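Side-chain contacts in haloacid dehalogenase-like hydrolase (Salmonella enterica subsp. enterica serovar Typhi, PDB 4EZE), which probably hydrolyses O-phosphoserine to serine and phosphate, the last step of serine biosynthesis, as a magnesium-dependent phosphatase of the HAD-like superfamily: residues Val292-Glu295 against His299-Asn302; Asp97-Pro102 against Phe306-Phe311. All blocks are in the same frame, centred on the assembly; numbering follows the deposited sequence.

Contact 1. Residues Val292-Glu295 against His299-Asn302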
ATOM      1  N   VAL A 292      13.239   3.538  -3.959  1.00 49.41           N
ATOM      2  CA  VAL A 292      13.087   4.974  -3.755  1.00 60.26           C
ATOM      3  C   VAL A 292      11.957   5.284  -2.768  1.00 63.07           C
ATOM      4  O   VAL A 292      12.009   6.287  -2.056  1.00 58.38           O
ATOM      5  CB  VAL A 292      12.870   5.752  -5.070  1.00 62.16           C
ATOM      6  CG1 VAL A 292      11.597   5.293  -5.770  1.00 55.73           C
ATOM      7  CG2 VAL A 292      12.820   7.251  -4.776  1.00 70.43           C
ATOM      8  N   VAL A 293      10.952   4.409  -2.727  1.00 56.92           N
ATOM      9  CA  VAL A 293       9.869   4.517  -1.758  1.00 54.51           C
ATOM     10  C   VAL A 293      10.319   4.050  -0.370  1.00 47.10           C
ATOM     11  O   VAL A 293      10.042   4.712   0.626  1.00 44.51           O
ATOM     12  CB  VAL A 293       8.614   3.727  -2.198  1.00 51.46           C
ATOM     13  CG1 VAL A 293       7.460   3.975  -1.233  1.00 43.84           C
ATOM     14  CG2 VAL A 293       8.209   4.130  -3.607  1.00 37.71           C
ATOM     15  N   ARG A 294      11.017   2.923  -0.280  1.00 47.48           N
ATOM     16  CA  ARG A 294      11.468   2.435   1.016  0.50 40.24           C
ATOM     17  C   ARG A 294      12.333   3.507   1.710  1.00 55.27           C
ATOM     18  O   ARG A 294      12.493   3.513   2.926  1.00 48.65           O
ATOM     19  CB  ARG A 294      12.217   1.102   0.857  0.50 53.78           C
ATOM     20  CG  ARG A 294      11.334  -0.087   0.455  0.50 46.69           C
ATOM     21  CD  ARG A 294      12.166  -1.270  -0.047  0.50 59.79           C
ATOM     22  NE  ARG A 294      11.427  -2.537  -0.102  0.50 45.85           N
ATOM     23  CZ  ARG A 294      11.583  -3.535   0.774  0.50 72.89           C
ATOM     24  NH1 ARG A 294      12.464  -3.396   1.759  0.50 49.11           N
ATOM     25  NH2 ARG A 294      10.870  -4.671   0.671  0.50 26.00           N
ATOM     26  N   GLU A 295      12.888   4.429   0.932  1.00 52.35           N
ATOM     27  CA  GLU A 295      13.780   5.425   1.516  1.00 48.28           C
ATOM     28  C   GLU A 295      13.078   6.663   2.032  1.00 48.66           C
ATOM     29  O   GLU A 295      13.534   7.276   2.995  1.00 50.41           O
ATOM     30  CB  GLU A 295      14.891   5.822   0.550  1.00 65.05           C
ATOM     31  CG  GLU A 295      15.985   4.777   0.426  1.00105.63           C
ATOM     32  CD  GLU A 295      17.243   5.341  -0.204  1.00148.98           C
ATOM     33  OE1 GLU A 295      17.586   6.502   0.107  1.00152.78           O
ATOM     34  OE2 GLU A 295      17.884   4.625  -1.004  1.00 89.78           O
ATOM     35  N   HIS A 299       7.144   3.759   7.513  1.00 35.94           N
ATOM     36  CA  HIS A 299       6.263   2.630   7.850  1.00 38.40           C
ATOM     37  C   HIS A 299       6.313   1.657   6.669  1.00 41.32           C
ATOM     38  O   HIS A 299       6.072   2.059   5.534  1.00 42.09           O
ATOM     39  CB  HIS A 299       4.831   3.110   8.032  1.00 37.05           C
ATOM     40  CG  HIS A 299       4.614   3.952   9.250  1.00 51.03           C
ATOM     41  ND1 HIS A 299       4.958   3.527  10.519  1.00 55.39           N
ATOM     42  CD2 HIS A 299       4.023   5.164   9.406  1.00 47.69           C
ATOM     43  CE1 HIS A 299       4.605   4.449  11.401  1.00 43.28           C
ATOM     44  NE2 HIS A 299       4.041   5.455  10.754  1.00 45.50           N
ATOM     45  N   GLN A 300       6.623   0.388   6.921  1.00 43.80           N
ATOM     46  CA  GLN A 300       6.762  -0.561   5.823  1.00 44.11           C
ATOM     47  C   GLN A 300       6.272  -1.934   6.194  1.00 55.64           C
ATOM     48  O   GLN A 300       6.388  -2.391   7.349  1.00 38.49           O
ATOM     49  CB  GLN A 300       8.236  -0.695   5.390  1.00 51.18           C
ATOM     50  CG  GLN A 300       8.935   0.611   4.998  1.00 36.64           C
ATOM     51  CD  GLN A 300      10.427   0.416   4.774  1.00 45.70           C
ATOM     52  OE1 GLN A 300      10.915  -0.714   4.790  1.00 41.96           O
ATOM     53  NE2 GLN A 300      11.165   1.520   4.591  1.00 33.84           N
ATOM     54  N   ILE A 301       5.754  -2.625   5.194  1.00 41.61           N
ATOM     55  CA  ILE A 301       5.607  -4.047   5.345  1.00 43.02           C
ATOM     56  C   ILE A 301       6.485  -4.736   4.318  1.00 41.07           C
ATOM     57  O   ILE A 301       6.300  -4.565   3.109  1.00 40.09           O
ATOM     58  CB  ILE A 301       4.146  -4.484   5.197  1.00 39.75           C
ATOM     59  CG1 ILE A 301       3.305  -3.802   6.266  1.00 41.75           C
ATOM     60  CG2 ILE A 301       4.039  -5.993   5.375  1.00 39.14           C
ATOM     61  CD1 ILE A 301       1.811  -3.887   5.999  1.00 45.03           C
ATOM     62  N   ASN A 302       7.432  -5.529   4.802  1.00 35.58           N
ATOM     63  CA  ASN A 302       8.398  -6.153   3.918  1.00 36.92           C
ATOM     64  C   ASN A 302       8.350  -7.654   3.924  1.00 39.24           C
ATOM     65  O   ASN A 302       8.689  -8.259   2.921  1.00 36.43           O
ATOM     66  CB  ASN A 302       9.827  -5.691   4.269  1.00 40.75           C
ATOM     67  CG  ASN A 302      10.001  -4.213   4.051  1.00 52.91           C
ATOM     68  OD1 ASN A 302       9.517  -3.706   3.053  1.00 39.47           O
ATOM     69  ND2 ASN A 302      10.669  -3.505   4.986  1.00 37.00           N
TER
HETATM   70  O   HOH W   1      13.530  -1.111   3.268  1.00 55.99           O

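Contact 2. Residues Asp97-Pro102 against Phe306-Phe311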
ATOM      1  N   ASP A  97       9.637  -7.349  10.461  1.00 36.78           N
ATOM      2  CA  ASP A  97       8.921  -6.111  10.247  1.00 33.52           C
ATOM      3  C   ASP A  97       8.742  -5.453  11.591  1.00 33.67           C
ATOM      4  O   ASP A  97       8.781  -6.118  12.640  1.00 39.74           O
ATOM      5  CB  ASP A  97       7.550  -6.388   9.618  1.00 38.65           C
ATOM      6  CG  ASP A  97       7.633  -6.583   8.120  1.00 47.33           C
ATOM      7  OD1 ASP A  97       8.208  -5.682   7.467  1.00 38.17           O
ATOM      8  OD2 ASP A  97       7.136  -7.626   7.607  1.00 36.89           O
ATOM      9  N   PHE A  98       8.510  -4.151  11.581  1.00 39.89           N
ATOM     10  CA  PHE A  98       8.153  -3.518  12.836  1.00 37.89           C
ATOM     11  C   PHE A  98       7.292  -2.321  12.534  1.00 50.94           C
ATOM     12  O   PHE A  98       7.200  -1.889  11.375  1.00 37.15           O
ATOM     13  CB  PHE A  98       9.412  -3.076  13.588  1.00 31.69           C
ATOM     14  CG  PHE A  98      10.201  -1.993  12.872  1.00 48.81           C
ATOM     15  CD1 PHE A  98       9.901  -0.663  13.059  1.00 38.82           C
ATOM     16  CD2 PHE A  98      11.243  -2.318  12.018  1.00 41.66           C
ATOM     17  CE1 PHE A  98      10.632   0.324  12.429  1.00 49.91           C
ATOM     18  CE2 PHE A  98      11.969  -1.336  11.377  1.00 33.87           C
ATOM     19  CZ  PHE A  98      11.672  -0.020  11.581  1.00 38.73           C
ATOM     20  N   PHE A  99       6.671  -1.785  13.578  1.00 46.63           N
ATOM     21  CA  PHE A  99       5.966  -0.523  13.473  1.00 43.42           C
ATOM     22  C   PHE A  99       6.235   0.333  14.682  1.00 41.11           C
ATOM     23  O   PHE A  99       6.201  -0.145  15.824  1.00 51.45           O
ATOM     24  CB  PHE A  99       4.474  -0.756  13.353  1.00 49.17           C
ATOM     25  CG  PHE A  99       4.061  -1.204  12.001  1.00 61.60           C
ATOM     26  CD1 PHE A  99       4.071  -0.313  10.941  1.00 47.93           C
ATOM     27  CD2 PHE A  99       3.702  -2.522  11.773  1.00 59.54           C
ATOM     28  CE1 PHE A  99       3.700  -0.721   9.674  1.00 87.59           C
ATOM     29  CE2 PHE A  99       3.331  -2.934  10.506  1.00 95.91           C
ATOM     30  CZ  PHE A  99       3.328  -2.032   9.459  1.00 76.91           C
ATOM     31  N   ILE A 100       6.529   1.596  14.424  1.00 45.99           N
ATOM     32  CA  ILE A 100       6.561   2.577  15.481  1.00 44.95           C
ATOM     33  C   ILE A 100       5.156   3.123  15.586  1.00 46.05           C
ATOM     34  O   ILE A 100       4.661   3.768  14.674  1.00 53.92           O
ATOM     35  CB  ILE A 100       7.548   3.700  15.181  1.00 56.23           C
ATOM     36  CG1 ILE A 100       8.981   3.172  15.301  1.00 47.48           C
ATOM     37  CG2 ILE A 100       7.342   4.853  16.152  1.00 52.26           C
ATOM     38  CD1 ILE A 100       9.980   4.088  14.625  1.00 45.33           C
ATOM     39  N   LYS A 101       4.497   2.827  16.696  1.00 54.02           N
ATOM     40  CA  LYS A 101       3.114   3.241  16.871  1.00 48.03           C
ATOM     41  C   LYS A 101       2.946   4.747  16.679  1.00 44.67           C
ATOM     42  O   LYS A 101       3.589   5.550  17.338  1.00 51.34           O
ATOM     43  CB  LYS A 101       2.607   2.807  18.232  1.00 48.58           C
ATOM     44  CG  LYS A 101       1.162   3.178  18.507  1.00 48.74           C
ATOM     45  CD  LYS A 101       0.715   2.564  19.829  1.00 45.29           C
ATOM     46  CE  LYS A 101      -0.676   3.011  20.240  1.00 53.97           C
ATOM     47  NZ  LYS A 101      -1.185   2.157  21.351  1.00 62.03           N
ATOM     48  N   PRO A 102       2.084   5.135  15.739  1.00 53.83           N
ATOM     49  CA  PRO A 102       1.850   6.546  15.552  1.00 51.69           C
ATOM     50  C   PRO A 102       1.139   7.166  16.770  1.00 55.23           C
ATOM     51  O   PRO A 102       0.400   6.483  17.463  1.00 51.07           O
ATOM     52  CB  PRO A 102       0.940   6.584  14.316  1.00 55.87           C
ATOM     53  CG  PRO A 102       1.058   5.241  13.677  1.00 53.32           C
ATOM     54  CD  PRO A 102       1.309   4.302  14.807  1.00 42.43           C
ATOM     55  N   PHE A 306      -0.905  -7.789   4.820  1.00 47.07           N
ATOM     56  CA  PHE A 306      -1.643  -6.631   5.287  1.00 43.11           C
ATOM     57  C   PHE A 306      -2.362  -6.895   6.630  1.00 38.40           C
ATOM     58  O   PHE A 306      -2.963  -5.982   7.219  1.00 40.25           O
ATOM     59  CB  PHE A 306      -2.663  -6.217   4.232  1.00 40.12           C
ATOM     60  CG  PHE A 306      -2.096  -5.376   3.132  1.00 37.11           C
ATOM     61  CD1 PHE A 306      -1.731  -4.066   3.360  1.00 39.36           C
ATOM     62  CD2 PHE A 306      -1.954  -5.887   1.864  1.00 44.42           C
ATOM     63  CE1 PHE A 306      -1.206  -3.286   2.337  1.00 38.23           C
ATOM     64  CE2 PHE A 306      -1.463  -5.111   0.827  1.00 34.19           C
ATOM     65  CZ  PHE A 306      -1.088  -3.798   1.061  1.00 37.84           C
ATOM     66  N   GLU A 307      -2.318  -8.123   7.127  1.00 37.60           N
ATOM     67  CA  GLU A 307      -2.853  -8.345   8.476  1.00 34.54           C
ATOM     68  C   GLU A 307      -2.182  -7.350   9.417  1.00 51.26           C
ATOM     69  O   GLU A 307      -2.816  -6.857  10.361  1.00 61.71           O
ATOM     70  CB  GLU A 307      -2.678  -9.792   8.941  1.00 41.34           C
ATOM     71  CG  GLU A 307      -1.234 -10.203   9.246  1.00 38.79           C
ATOM     72  CD  GLU A 307      -0.448 -10.544   7.994  1.00 47.20           C
ATOM     73  OE1 GLU A 307      -1.005 -10.328   6.895  1.00 43.88           O
ATOM     74  OE2 GLU A 307       0.714 -11.037   8.108  1.00 48.70           O
ATOM     75  N   LEU A 308      -0.918  -7.015   9.134  1.00 43.57           N
ATOM     76  CA  LEU A 308      -0.136  -6.109  10.006  1.00 44.20           C
ATOM     77  C   LEU A 308      -0.705  -4.688  10.146  1.00 38.65           C
ATOM     78  O   LEU A 308      -0.350  -3.981  11.074  1.00 41.23           O
ATOM     79  CB  LEU A 308       1.334  -6.013   9.570  1.00 43.44           C
ATOM     80  CG  LEU A 308       2.262  -7.236   9.542  1.00 43.10           C
ATOM     81  CD1 LEU A 308       3.713  -6.786   9.557  1.00 35.82           C
ATOM     82  CD2 LEU A 308       2.013  -8.159  10.719  1.00 40.15           C
ATOM     83  N   LEU A 309      -1.579  -4.252   9.239  1.00 46.15           N
ATOM     84  CA  LEU A 309      -2.206  -2.941   9.445  1.00 35.22           C
ATOM     85  C   LEU A 309      -2.926  -2.877  10.809  1.00 38.34           C
ATOM     86  O   LEU A 309      -3.196  -1.801  11.351  1.00 40.40           O
ATOM     87  CB  LEU A 309      -3.186  -2.622   8.331  1.00 34.35           C
ATOM     88  CG  LEU A 309      -2.597  -2.463   6.936  1.00 44.08           C
ATOM     89  CD1 LEU A 309      -3.742  -2.262   5.971  1.00 39.94           C
ATOM     90  CD2 LEU A 309      -1.698  -1.249   6.906  1.00 42.63           C
ATOM     91  N   LEU A 310      -3.244  -4.022  11.387  1.00 40.83           N
ATOM     92  CA  LEU A 310      -3.801  -3.962  12.737  1.00 35.65           C
ATOM     93  C   LEU A 310      -3.028  -3.011  13.653  1.00 59.27           C
ATOM     94  O   LEU A 310      -3.635  -2.216  14.378  1.00 53.26           O
ATOM     95  CB  LEU A 310      -3.835  -5.341  13.376  1.00 41.94           C
ATOM     96  CG  LEU A 310      -4.704  -5.318  14.636  1.00 55.35           C
ATOM     97  CD1 LEU A 310      -6.143  -5.074  14.235  1.00 46.36           C
ATOM     98  CD2 LEU A 310      -4.575  -6.618  15.392  1.00 35.61           C
ATOM     99  N   PHE A 311      -1.695  -3.106  13.637  1.00 47.40           N
ATOM    100  CA  PHE A 311      -0.854  -2.312  14.559  1.00 46.73           C
ATOM    101  C   PHE A 311      -0.997  -0.813  14.407  1.00 46.38           C
ATOM    102  O   PHE A 311      -0.552  -0.045  15.248  1.00 49.67           O
ATOM    103  CB  PHE A 311       0.613  -2.740  14.482  1.00 37.33           C
ATOM    104  CG  PHE A 311       0.813  -4.147  14.920  1.00 41.30           C
ATOM    105  CD1 PHE A 311       0.850  -5.172  13.981  1.00 46.14           C
ATOM    106  CD2 PHE A 311       0.845  -4.462  16.274  1.00 36.05           C
ATOM    107  CE1 PHE A 311       0.983  -6.490  14.375  1.00 32.13           C
ATOM    108  CE2 PHE A 311       0.984  -5.781  16.684  1.00 42.18           C
ATOM    109  CZ  PHE A 311       1.051  -6.798  15.738  1.00 45.73           C
TER

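Contact 1. Residues Val292-Glu295 against His299-Asn302
Arg294 on helix 291-296 and Gln300 on strand 299-301 are the facing pair, with CA atoms 7.4 Å apart, and the gap is spanned by the side chains of Arg294, Gln300 and Asn302 and by Arg294 O. In the conformer described, one of two modelled, Arg294 sends its chain, extended from CG to NE, off the helix and across to Asn302, whose side chain comes from the opposite direction. The guanidinium and the Asn302 amide lie nearly parallel, their planes 16° apart, and Asn302 OD1 sits over one face of the guanidinium, 3.1 Å from Arg294 CZ. OD1 is also 2.9 Å from Arg294 NH2, a close polar contact with no N-H aimed well at it. Arg294 NE is spent elsewhere, on the carbonyl oxygen of Ala289. The two elements belong to a beta-alpha-beta unit of the Rossmann-like HAD core: strand 283-287, helix 291-296, then strand 299-301 at one border of the parallel sheet. From that border strand Gln300 points toward the helix, its chain extended beyond CG (chi2 172°), which carries the amide up to Arg294 O. There Gln300 NE2 comes within 2.9 Å of Arg294 O, again at a poor angle, while it hydrogen-bonds Ile297 O. The other end of the amide is gripped twice. Asn302 ND2 gives Gln300 OE1 an almost straight bond of 2.8 Å (176°), which aligns the Asn302 N-H with the Gln300 carbonyl. With Arg294 in this conformer, a water donates to the same OE1 and accepts from Arg294 NH1 at 2.9 Å, bridging helix and strand. Helix 81-93 also touches these side chains: Tyr84 and Arg88 meet Gln300, Arg88 and Leu92 meet Asn302.

Contact 2. Residues Asp97-Pro102 against Phe306-Phe311
This is an apolar packing contact between strand 97-100, an outermost strand of the antiparallel sheet, and segment 306-311, which begins as a 3-10 turn (306-309) in the C-terminal segment after strand 299-301. It is built by Phe99 and Asp97 against Leu308 and Phe311, all four buried. With CG beside the backbone N (chi1 -77°), the Phe99 ring is turned so that its CE2 edge meets Leu308. Leu308 CB approaches that edge close to the ring plane, 3.8 Å from Phe99 CE2. Three residues on, Phe311 offers CB rather than its ring: CB lies 4.1 Å from Phe99 CD2, and the Phe311 side chain runs at about a right angle to that of Phe99. The Leu308 branch ending in CD1 continues to the acidic residue, meeting Asp97 CB at 3.9 Å, so the methyl packs on the aliphatic root of Asp97. The carboxylate is occupied elsewhere: OD1 accepts from Asn302 N, and OD2 from Tyr303 N and His304 ND1, three bonds that fix its rotation. Within the segment, Phe311 N bonds to Leu308 O at 3.0 Å, keeping the two contacting residues on one side. Strand 23-29 pairs with strand 97-100, and its Tyr27 meets the Phe311 ring, which Tyr69 of strand 67-75 joins edge-to-face; helix 81-93 lies against Phe98.

From the N terminus, the chain completes the antiparallel sheet with strand 97-100, builds the HAD core over some 200 residues, and returns to it in 306-311, where contact 2 closes a long loop. Contact 1 closes a short one within it, joining helix 291-296 to the border strand 299-301 of the parallel sheet. The two lie about 13 Å apart between centres and touch directly, Ile301 CG1 packing on Phe99 CZ at 3.7 Å. Together they tie the N-terminal antiparallel sheet to the last beta-alpha-beta unit and the C-terminal segment.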